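PDB 2CU2: putative mannose-1-phosphate guanylyl transferase from Thermus thermophilus, which probably transfers a guanylyl group from GTP to mannose-1-phosphate, giving GDP-mannose. Local coordinates for residues E52-E63 and G72-G81; P270-R280 and T286-G296. All coordinates share one frame; numbering follows the deposited sequence.

Contact 1: E52-E63 and G72-G81; sequences ERTLLAVRRDQE and GIRLLLEPLG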
loop_
_atom_site.group_PDB
_atom_site.type_symbol
_atom_site.label_atom_id
_atom_site.label_comp_id
_atom_site.label_asym_id
_atom_site.label_seq_id
_atom_site.Cartn_x
_atom_site.Cartn_y
_atom_site.Cartn_z
ATOM N N GLU A 52 35.007 6.270 -22.096
ATOM C CA GLU A 52 36.330 5.667 -21.983
ATOM C C GLU A 52 37.131 6.216 -20.799
ATOM O O GLU A 52 37.919 5.516 -20.172
ATOM C CB GLU A 52 37.083 5.908 -23.285
ATOM C CG GLU A 52 36.179 5.752 -24.503
ATOM C CD GLU A 52 35.958 7.103 -25.141
ATOM O OE1 GLU A 52 36.852 7.935 -25.072
ATOM O OE2 GLU A 52 34.880 7.321 -25.690
ATOM N N ARG A 53 36.942 7.526 -20.526
ATOM C CA ARG A 53 37.697 8.162 -19.442
ATOM C C ARG A 53 36.877 8.278 -18.152
ATOM O O ARG A 53 37.138 9.106 -17.288
ATOM C CB ARG A 53 38.143 9.550 -19.913
ATOM C CG ARG A 53 39.138 9.466 -21.072
ATOM C CD ARG A 53 39.694 10.835 -21.489
ATOM N NE ARG A 53 40.832 10.645 -22.396
ATOM C CZ ARG A 53 41.353 11.729 -23.000
ATOM N NH1 ARG A 53 40.852 12.932 -22.770
ATOM N NH2 ARG A 53 42.384 11.585 -23.844
ATOM N N THR A 54 35.833 7.429 -18.051
ATOM C CA THR A 54 34.987 7.464 -16.864
ATOM C C THR A 54 35.154 6.207 -16.007
ATOM O O THR A 54 35.159 5.087 -16.502
ATOM C CB THR A 54 33.532 7.603 -17.311
ATOM O OG1 THR A 54 33.381 8.819 -18.046
ATOM C CG2 THR A 54 32.614 7.643 -16.086
ATOM N N LEU A 55 35.298 6.395 -14.701
ATOM C CA LEU A 55 35.463 5.277 -13.779
ATOM C C LEU A 55 34.237 5.178 -12.872
ATOM O O LEU A 55 33.861 6.144 -12.208
ATOM C CB LEU A 55 36.724 5.479 -12.932
ATOM C CG LEU A 55 37.991 5.869 -13.714
ATOM C CD1 LEU A 55 39.079 6.328 -12.749
ATOM C CD2 LEU A 55 38.472 4.690 -14.551
ATOM N N LEU A 56 33.614 4.009 -12.852
ATOM C CA LEU A 56 32.439 3.795 -12.028
ATOM C C LEU A 56 32.776 2.956 -10.804
ATOM O O LEU A 56 32.940 1.744 -10.906
ATOM C CB LEU A 56 31.347 3.105 -12.843
ATOM C CG LEU A 56 30.093 2.718 -12.057
ATOM C CD1 LEU A 56 29.404 3.971 -11.508
ATOM C CD2 LEU A 56 29.164 1.947 -12.970
ATOM N N ALA A 57 32.870 3.610 -9.650
ATOM C CA ALA A 57 33.184 2.931 -8.399
ATOM C C ALA A 57 31.933 2.383 -7.716
ATOM O O ALA A 57 30.981 3.129 -7.437
ATOM C CB ALA A 57 33.909 3.881 -7.457
ATOM N N VAL A 58 31.942 1.075 -7.465
ATOM C CA VAL A 58 30.885 0.359 -6.765
ATOM C C VAL A 58 31.453 -0.783 -5.924
ATOM O O VAL A 58 32.578 -1.231 -6.101
ATOM C CB VAL A 58 29.914 -0.193 -7.811
ATOM C CG1 VAL A 58 29.412 0.940 -8.703
ATOM C CG2 VAL A 58 30.618 -1.225 -8.671
ATOM N N ARG A 59 30.642 -1.229 -4.949
ATOM C CA ARG A 59 31.082 -2.326 -4.097
ATOM C C ARG A 59 31.288 -3.613 -4.900
ATOM O O ARG A 59 30.687 -3.840 -5.942
ATOM C CB ARG A 59 30.025 -2.544 -3.016
ATOM C CG ARG A 59 30.142 -1.529 -1.880
ATOM C CD ARG A 59 31.379 -1.782 -1.010
ATOM N NE ARG A 59 31.145 -2.907 -0.100
ATOM C CZ ARG A 59 30.412 -2.666 1.002
ATOM N NH1 ARG A 59 29.944 -1.451 1.234
ATOM N NH2 ARG A 59 30.132 -3.666 1.842
ATOM N N ARG A 60 32.209 -4.451 -4.395
ATOM C CA ARG A 60 32.522 -5.693 -5.075
ATOM C C ARG A 60 31.293 -6.592 -5.211
ATOM O O ARG A 60 31.105 -7.287 -6.199
ATOM C CB ARG A 60 33.615 -6.408 -4.274
ATOM C CG ARG A 60 33.794 -7.863 -4.709
ATOM C CD ARG A 60 35.130 -8.447 -4.231
ATOM N NE ARG A 60 34.941 -9.234 -3.009
ATOM C CZ ARG A 60 35.921 -9.188 -2.087
ATOM N NH1 ARG A 60 36.994 -8.445 -2.296
ATOM N NH2 ARG A 60 35.810 -9.908 -0.967
ATOM N N ASP A 61 30.446 -6.593 -4.165
ATOM C CA ASP A 61 29.295 -7.481 -4.215
ATOM C C ASP A 61 28.163 -6.927 -5.093
ATOM O O ASP A 61 27.109 -7.529 -5.252
ATOM C CB ASP A 61 28.805 -7.765 -2.790
ATOM C CG ASP A 61 28.570 -6.461 -2.046
ATOM O OD1 ASP A 61 28.722 -6.467 -0.823
ATOM O OD2 ASP A 61 28.226 -5.472 -2.686
ATOM N N GLN A 62 28.401 -5.729 -5.665
ATOM C CA GLN A 62 27.365 -5.115 -6.497
ATOM C C GLN A 62 27.734 -5.128 -7.983
ATOM O O GLN A 62 27.131 -4.457 -8.810
ATOM C CB GLN A 62 27.148 -3.670 -6.025
ATOM C CG GLN A 62 25.709 -3.405 -5.583
ATOM C CD GLN A 62 25.547 -3.796 -4.131
ATOM O OE1 GLN A 62 24.631 -4.495 -3.731
ATOM N NE2 GLN A 62 26.500 -3.293 -3.321
ATOM N N GLU A 63 28.787 -5.896 -8.314
ATOM C CA GLU A 63 29.238 -5.930 -9.698
ATOM C C GLU A 63 28.113 -6.320 -10.660
ATOM O O GLU A 63 28.019 -5.845 -11.785
ATOM C CB GLU A 63 30.382 -6.939 -9.805
ATOM C CG GLU A 63 31.074 -6.872 -11.164
ATOM C CD GLU A 63 32.229 -7.844 -11.191
ATOM O OE1 GLU A 63 32.963 -7.853 -12.169
ATOM O OE2 GLU A 63 32.383 -8.596 -10.230
ATOM N N GLY A 72 32.107 0.967 -22.092
ATOM C CA GLY A 72 33.228 1.876 -22.296
ATOM C C GLY A 72 33.701 2.413 -20.952
ATOM O O GLY A 72 34.871 2.672 -20.712
ATOM N N ILE A 73 32.706 2.611 -20.078
ATOM C CA ILE A 73 33.010 2.946 -18.699
ATOM C C ILE A 73 33.696 1.774 -17.998
ATOM O O ILE A 73 33.371 0.609 -18.201
ATOM C CB ILE A 73 31.682 3.254 -18.006
ATOM C CG1 ILE A 73 31.066 4.522 -18.602
ATOM C CG2 ILE A 73 31.909 3.482 -16.499
ATOM C CD1 ILE A 73 29.663 4.802 -18.058
ATOM N N ARG A 74 34.704 2.119 -17.180
ATOM C CA ARG A 74 35.418 1.093 -16.428
ATOM C C ARG A 74 34.909 0.993 -14.985
ATOM O O ARG A 74 34.636 1.984 -14.320
ATOM C CB ARG A 74 36.912 1.442 -16.444
ATOM C CG ARG A 74 37.396 1.898 -17.824
ATOM C CD ARG A 74 38.918 2.117 -17.865
ATOM N NE ARG A 74 39.265 3.232 -18.755
ATOM C CZ ARG A 74 40.534 3.688 -18.713
ATOM N NH1 ARG A 74 41.412 3.135 -17.895
ATOM N NH2 ARG A 74 40.906 4.696 -19.512
ATOM N N LEU A 75 34.736 -0.263 -14.521
ATOM C CA LEU A 75 34.315 -0.492 -13.138
ATOM C C LEU A 75 35.508 -0.476 -12.174
ATOM O O LEU A 75 36.524 -1.120 -12.395
ATOM C CB LEU A 75 33.628 -1.864 -13.075
ATOM C CG LEU A 75 32.178 -1.821 -13.569
ATOM C CD1 LEU A 75 31.417 -3.120 -13.286
ATOM C CD2 LEU A 75 31.363 -0.694 -12.929
ATOM N N LEU A 76 35.370 0.235 -11.062
ATOM C CA LEU A 76 36.374 0.207 -10.005
ATOM C C LEU A 76 35.647 -0.452 -8.847
ATOM O O LEU A 76 34.837 0.180 -8.173
ATOM C CB LEU A 76 36.818 1.614 -9.602
ATOM C CG LEU A 76 37.817 2.332 -10.505
ATOM C CD1 LEU A 76 38.252 3.616 -9.831
ATOM C CD2 LEU A 76 39.027 1.436 -10.759
ATOM N N LEU A 77 35.931 -1.729 -8.637
ATOM C CA LEU A 77 35.283 -2.494 -7.586
ATOM C C LEU A 77 35.927 -2.285 -6.224
ATOM O O LEU A 77 37.101 -2.598 -6.030
ATOM C CB LEU A 77 35.299 -3.981 -7.954
ATOM C CG LEU A 77 34.710 -4.317 -9.331
ATOM C CD1 LEU A 77 34.847 -5.804 -9.597
ATOM C CD2 LEU A 77 33.240 -3.900 -9.387
ATOM N N GLU A 78 35.147 -1.748 -5.290
ATOM C CA GLU A 78 35.611 -1.506 -3.930
ATOM C C GLU A 78 35.400 -2.785 -3.127
ATOM O O GLU A 78 34.267 -3.233 -2.941
ATOM C CB GLU A 78 34.823 -0.355 -3.295
ATOM C CG GLU A 78 34.908 0.952 -4.067
ATOM C CD GLU A 78 33.839 1.963 -3.660
ATOM O OE1 GLU A 78 33.949 2.551 -2.561
ATOM O OE2 GLU A 78 32.890 2.176 -4.447
ATOM N N PRO A 79 36.492 -3.395 -2.642
ATOM C CA PRO A 79 36.403 -4.632 -1.859
ATOM C C PRO A 79 35.588 -4.527 -0.570
ATOM O O PRO A 79 34.927 -5.485 -0.170
ATOM C CB PRO A 79 37.871 -4.982 -1.597
ATOM C CG PRO A 79 38.557 -3.657 -1.632
ATOM C CD PRO A 79 37.896 -2.979 -2.805
ATOM N N LEU A 80 35.645 -3.369 0.077
ATOM C CA LEU A 80 34.898 -3.054 1.283
ATOM C C LEU A 80 34.365 -1.625 1.234
ATOM O O LEU A 80 34.745 -0.819 0.394
ATOM C CB LEU A 80 35.851 -3.207 2.470
ATOM C CG LEU A 80 36.419 -4.621 2.583
ATOM C CD1 LEU A 80 37.343 -4.783 3.792
ATOM C CD2 LEU A 80 35.332 -5.682 2.726
ATOM N N GLY A 81 33.423 -1.337 2.148
ATOM C CA GLY A 81 32.952 0.036 2.253
ATOM C C GLY A 81 33.926 0.896 3.054
ATOM O O GLY A 81 34.165 0.689 4.235
HETATM O O HOH W 1 31.749 -5.675 -1.334
#

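Contact 2: P270-R280 and T286-G296; sequences PHENVVLGEGR and TFGCVVYADRG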
loop_
_atom_site.group_PDB
_atom_site.type_symbol
_atom_site.label_atom_id
_atom_site.label_comp_id
_atom_site.label_asym_id
_atom_site.label_seq_id
_atom_site.Cartn_x
_atom_site.Cartn_y
_atom_site.Cartn_z
ATOM N N PRO A 270 2.994 22.515 -3.689
ATOM C CA PRO A 270 3.036 21.493 -2.639
ATOM C C PRO A 270 1.767 20.648 -2.520
ATOM O O PRO A 270 1.836 19.419 -2.464
ATOM C CB PRO A 270 3.302 22.310 -1.371
ATOM C CG PRO A 270 4.137 23.451 -1.884
ATOM C CD PRO A 270 3.407 23.829 -3.160
ATOM N N HIS A 271 0.615 21.308 -2.503
ATOM C CA HIS A 271 -0.656 20.612 -2.357
ATOM C C HIS A 271 -0.989 19.619 -3.480
ATOM O O HIS A 271 -1.876 18.792 -3.311
ATOM C CB HIS A 271 -1.800 21.629 -2.208
ATOM C CG HIS A 271 -2.251 22.230 -3.502
ATOM N ND1 HIS A 271 -1.898 23.504 -3.893
ATOM C CD2 HIS A 271 -3.028 21.733 -4.495
ATOM C CE1 HIS A 271 -2.437 23.766 -5.072
ATOM N NE2 HIS A 271 -3.127 22.708 -5.457
ATOM N N GLU A 272 -0.299 19.708 -4.619
ATOM C CA GLU A 272 -0.541 18.773 -5.723
ATOM C C GLU A 272 0.147 17.448 -5.366
ATOM O O GLU A 272 1.142 17.444 -4.638
ATOM C CB GLU A 272 0.031 19.329 -7.039
ATOM C CG GLU A 272 -0.644 20.617 -7.531
ATOM C CD GLU A 272 -1.887 20.364 -8.384
ATOM O OE1 GLU A 272 -2.360 19.208 -8.449
ATOM O OE2 GLU A 272 -2.402 21.330 -8.993
ATOM N N ASN A 273 -0.375 16.329 -5.867
ATOM C CA ASN A 273 0.226 15.034 -5.567
ATOM C C ASN A 273 1.397 14.731 -6.497
ATOM O O ASN A 273 1.443 15.209 -7.631
ATOM C CB ASN A 273 -0.821 13.911 -5.656
ATOM C CG ASN A 273 -1.938 14.071 -4.636
ATOM O OD1 ASN A 273 -1.686 14.261 -3.445
ATOM N ND2 ASN A 273 -3.178 13.994 -5.101
ATOM N N VAL A 274 2.348 13.946 -5.999
ATOM C CA VAL A 274 3.529 13.566 -6.762
ATOM C C VAL A 274 3.490 12.059 -6.968
ATOM O O VAL A 274 3.425 11.294 -6.003
ATOM C CB VAL A 274 4.819 13.940 -6.009
ATOM C CG1 VAL A 274 6.024 13.354 -6.710
ATOM C CG2 VAL A 274 4.940 15.457 -5.922
ATOM N N VAL A 275 3.531 11.638 -8.225
ATOM C CA VAL A 275 3.464 10.223 -8.551
ATOM C C VAL A 275 4.627 9.730 -9.407
ATOM O O VAL A 275 5.009 10.380 -10.379
ATOM C CB VAL A 275 2.160 9.917 -9.304
ATOM C CG1 VAL A 275 2.060 8.424 -9.599
ATOM C CG2 VAL A 275 0.974 10.404 -8.493
ATOM N N LEU A 276 5.196 8.590 -9.030
ATOM C CA LEU A 276 6.278 7.976 -9.797
ATOM C C LEU A 276 5.994 6.491 -9.892
ATOM O O LEU A 276 5.164 5.960 -9.151
ATOM C CB LEU A 276 7.649 8.194 -9.148
ATOM C CG LEU A 276 8.349 9.536 -9.367
ATOM C CD1 LEU A 276 9.773 9.426 -8.836
ATOM C CD2 LEU A 276 8.369 9.896 -10.863
ATOM N N GLY A 277 6.692 5.819 -10.797
ATOM C CA GLY A 277 6.473 4.397 -10.984
ATOM C C GLY A 277 5.609 4.209 -12.212
ATOM O O GLY A 277 5.095 5.183 -12.769
ATOM N N GLU A 278 5.434 2.964 -12.638
ATOM C CA GLU A 278 4.622 2.685 -13.816
ATOM C C GLU A 278 3.168 2.409 -13.450
ATOM O O GLU A 278 2.295 2.368 -14.321
ATOM C CB GLU A 278 5.210 1.498 -14.578
ATOM C CG GLU A 278 6.637 1.739 -15.036
ATOM C CD GLU A 278 6.758 3.022 -15.840
ATOM O OE1 GLU A 278 6.005 3.168 -16.829
ATOM O OE2 GLU A 278 7.598 3.882 -15.482
ATOM N N GLY A 279 2.915 2.221 -12.158
ATOM C CA GLY A 279 1.560 1.964 -11.697
ATOM C C GLY A 279 0.681 3.197 -11.809
ATOM O O GLY A 279 1.154 4.262 -12.204
ATOM N N ARG A 280 -0.591 3.059 -11.448
ATOM C CA ARG A 280 -1.554 4.159 -11.524
ATOM C C ARG A 280 -2.025 4.653 -10.154
ATOM O O ARG A 280 -2.274 3.860 -9.242
ATOM C CB ARG A 280 -2.769 3.720 -12.348
ATOM C CG ARG A 280 -3.925 4.719 -12.387
ATOM C CD ARG A 280 -5.128 4.142 -13.155
ATOM N NE ARG A 280 -6.244 5.083 -13.257
ATOM C CZ ARG A 280 -7.380 4.839 -13.911
ATOM N NH1 ARG A 280 -7.563 3.677 -14.531
ATOM N NH2 ARG A 280 -8.340 5.758 -13.945
ATOM N N THR A 286 -7.513 13.764 -2.243
ATOM C CA THR A 286 -6.173 13.573 -1.707
ATOM C C THR A 286 -5.269 14.757 -2.049
ATOM O O THR A 286 -5.252 15.249 -3.170
ATOM C CB THR A 286 -5.601 12.292 -2.316
ATOM O OG1 THR A 286 -6.339 11.169 -1.832
ATOM C CG2 THR A 286 -4.135 12.127 -1.915
ATOM N N PHE A 287 -4.502 15.229 -1.070
ATOM C CA PHE A 287 -3.627 16.381 -1.287
ATOM C C PHE A 287 -2.238 16.209 -0.693
ATOM O O PHE A 287 -2.031 15.397 0.210
ATOM C CB PHE A 287 -4.271 17.636 -0.689
ATOM C CG PHE A 287 -5.616 17.953 -1.265
ATOM C CD1 PHE A 287 -5.731 18.743 -2.411
ATOM C CD2 PHE A 287 -6.773 17.427 -0.690
ATOM C CE1 PHE A 287 -6.978 19.003 -2.979
ATOM C CE2 PHE A 287 -8.029 17.677 -1.249
ATOM C CZ PHE A 287 -8.132 18.467 -2.397
ATOM N N GLY A 288 -1.295 16.990 -1.213
ATOM C CA GLY A 288 0.079 16.972 -0.736
ATOM C C GLY A 288 0.739 15.625 -0.491
ATOM O O GLY A 288 1.594 15.500 0.388
ATOM N N CYS A 289 0.375 14.618 -1.274
ATOM C CA CYS A 289 0.963 13.294 -1.090
ATOM C C CYS A 289 2.084 12.939 -2.063
ATOM O O CYS A 289 2.269 13.583 -3.093
ATOM C CB CYS A 289 -0.123 12.219 -1.185
ATOM S SG CYS A 289 -1.224 12.156 0.234
ATOM N N VAL A 290 2.838 11.906 -1.705
ATOM C CA VAL A 290 3.915 11.397 -2.540
ATOM C C VAL A 290 3.572 9.924 -2.724
ATOM O O VAL A 290 3.520 9.166 -1.752
ATOM C CB VAL A 290 5.290 11.516 -1.850
ATOM C CG1 VAL A 290 6.323 10.754 -2.644
ATOM C CG2 VAL A 290 5.695 12.985 -1.729
ATOM N N VAL A 291 3.333 9.527 -3.968
ATOM C CA VAL A 291 2.962 8.155 -4.277
ATOM C C VAL A 291 3.912 7.460 -5.244
ATOM O O VAL A 291 4.238 7.994 -6.305
ATOM C CB VAL A 291 1.553 8.103 -4.910
ATOM C CG1 VAL A 291 1.200 6.675 -5.283
ATOM C CG2 VAL A 291 0.525 8.696 -3.954
ATOM N N TYR A 292 4.357 6.268 -4.871
ATOM C CA TYR A 292 5.206 5.483 -5.746
ATOM C C TYR A 292 4.489 4.156 -5.965
ATOM O O TYR A 292 4.212 3.430 -5.017
ATOM C CB TYR A 292 6.580 5.206 -5.134
ATOM C CG TYR A 292 7.527 4.587 -6.142
ATOM C CD1 TYR A 292 8.470 5.372 -6.812
ATOM C CD2 TYR A 292 7.425 3.235 -6.493
ATOM C CE1 TYR A 292 9.281 4.832 -7.804
ATOM C CE2 TYR A 292 8.239 2.681 -7.496
ATOM C CZ TYR A 292 9.164 3.491 -8.144
ATOM O OH TYR A 292 9.979 2.968 -9.124
ATOM N N ALA A 293 4.180 3.854 -7.217
ATOM C CA ALA A 293 3.569 2.593 -7.603
ATOM C C ALA A 293 4.340 1.936 -8.748
ATOM O O ALA A 293 4.271 2.340 -9.902
ATOM C CB ALA A 293 2.132 2.875 -8.035
ATOM N N ASP A 294 5.139 0.920 -8.381
ATOM C CA ASP A 294 5.880 0.189 -9.402
ATOM C C ASP A 294 4.947 -0.460 -10.429
ATOM O O ASP A 294 5.249 -0.573 -11.612
ATOM C CB ASP A 294 6.723 -0.881 -8.707
ATOM C CG ASP A 294 5.871 -2.119 -8.460
ATOM O OD1 ASP A 294 4.707 -1.952 -8.093
ATOM O OD2 ASP A 294 6.373 -3.226 -8.638
ATOM N N ARG A 295 3.788 -0.934 -9.930
ATOM C CA ARG A 295 2.823 -1.616 -10.778
ATOM C C ARG A 295 1.424 -1.581 -10.169
ATOM O O ARG A 295 1.179 -0.985 -9.128
ATOM C CB ARG A 295 3.278 -3.064 -10.952
ATOM C CG ARG A 295 2.868 -3.637 -12.307
ATOM C CD ARG A 295 2.576 -5.139 -12.234
ATOM N NE ARG A 295 3.079 -5.818 -13.431
ATOM C CZ ARG A 295 2.209 -6.027 -14.436
ATOM N NH1 ARG A 295 0.954 -5.630 -14.324
ATOM N NH2 ARG A 295 2.623 -6.637 -15.552
ATOM N N GLY A 296 0.479 -2.220 -10.884
ATOM C CA GLY A 296 -0.897 -2.240 -10.402
ATOM C C GLY A 296 -1.423 -0.828 -10.137
ATOM O O GLY A 296 -1.183 0.105 -10.892
#

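Contact 1: E52-E63 and G72-G81
Glu-78, Leu-77 and Arg-74 bury more surface than any other residue where strand 74-78 joins strand 54-59, the two running parallel at an angle of 30°. The backbone of Glu-78 is held on both sides of its residue: its N donates to Val-58 O at 2.7 Å, and its O accepts from Arg-60 N at 2.8 Å. With CG beside the backbone N and the chain extended beyond it, the carboxylate swings back over the partner strand, and Glu-78 OE2 comes to rest 3.6 Å from Ala-57 CB. On that face the side chain of Glu-78 also meets Ala-87 of helix 83-98 and Tyr-225 of helix 221-226.

Leu-77 points to the other face and divides its two methyls between neighbours. Its CD2 meets Val-58 CG2 at 3.8 Å, the two side chains crossing obliquely. Leu-77 CD1 instead lies 3.7 Å from Glu-63 CD, at about a right angle to a glutamate whose OE1 pairs with Arg-67.

At the beginning of the strand, Arg-74 works through backbone and side chain alike. Its N donates to Thr-54 O and its O receives Leu-56 N, while its guanidinium reaches back to Glu-52. There NE (3.0 Å) and NH2 (3.2 Å) of Arg-74 both donate to the single atom Glu-52 O, which lies about 15° out of the guanidinium plane. Tyr-4 OH is a further, weak partner of NH2.

This is the beta-alpha-beta pairing of a GT-A nucleotidyltransferase domain, with helix 63-66 in the connection. Its chemistry implies a division of labour: regular backbone bonds and leucine methyls join the middle, whereas an arginine gripping one carbonyl oxygen with two nitrogens ties the strand's start to Glu-52, just before strand 54-59.

Contact 2: P270-R280 and T286-G296
Asn-273 reaches across to the loop that precedes strand 290-293, where its side chain works between Thr-286 and Cys-289. CB of Asn-273 sits 4.0 Å from Cys-289 O, which also accepts a bond from Val-274 N. Asn-273 CG, turned beside the backbone N (chi1 -63°), lies 3.8 Å from Thr-286 O. At the tip, OD1 of Asn-273 receives Cys-289 N at 3.0 Å in the plane of its own carbonyl, while ND2 donates to Thr-286 O at 3.1 Å from well above the plane of the Thr-286 carbonyl. Donor and acceptor are thus both used, which fixes the amide's flip.

Beyond it the strands run parallel, Val-274 beside Val-290, Val-275 beside Val-291 and Leu-276 beside Tyr-292. At the far end Gly-277 CA packs over the face of the Tyr-292 ring, a CH-pi contact 4.3 Å from the centroid; the hydroxyl of Tyr-292 bonds to Pro-30 O. Apolar residues in register on successive parallel strands, with the backbone of Arg-280 bonded to Gly-296 O and to Val-298, where strand 280-284 begins, are typical of the coils of a beta-helix, consistent with the family's C-terminal domain.

In the fold
Both contacts pair parallel strands and both are only partly buried, yet they share no strand or sheet: their centres lie 33 Å apart and their nearest atoms about 17 Å. Contact 1 belongs to the mixed sheet of the nucleotidyltransferase domain, nearer the centre of the chain, with helices 83-98 and 221-226 against one face. Contact 2 is more peripheral, with strand 274-276 at an edge of a four-strand sheet and the second subunit touching Arg-280 and Arg-295. The linkers differ, one containing a helix and the other mostly strand. Charged side chains reach across contact 1, whereas contact 2 relies on a neutral amide, beta-branched residues and glycines in its turns.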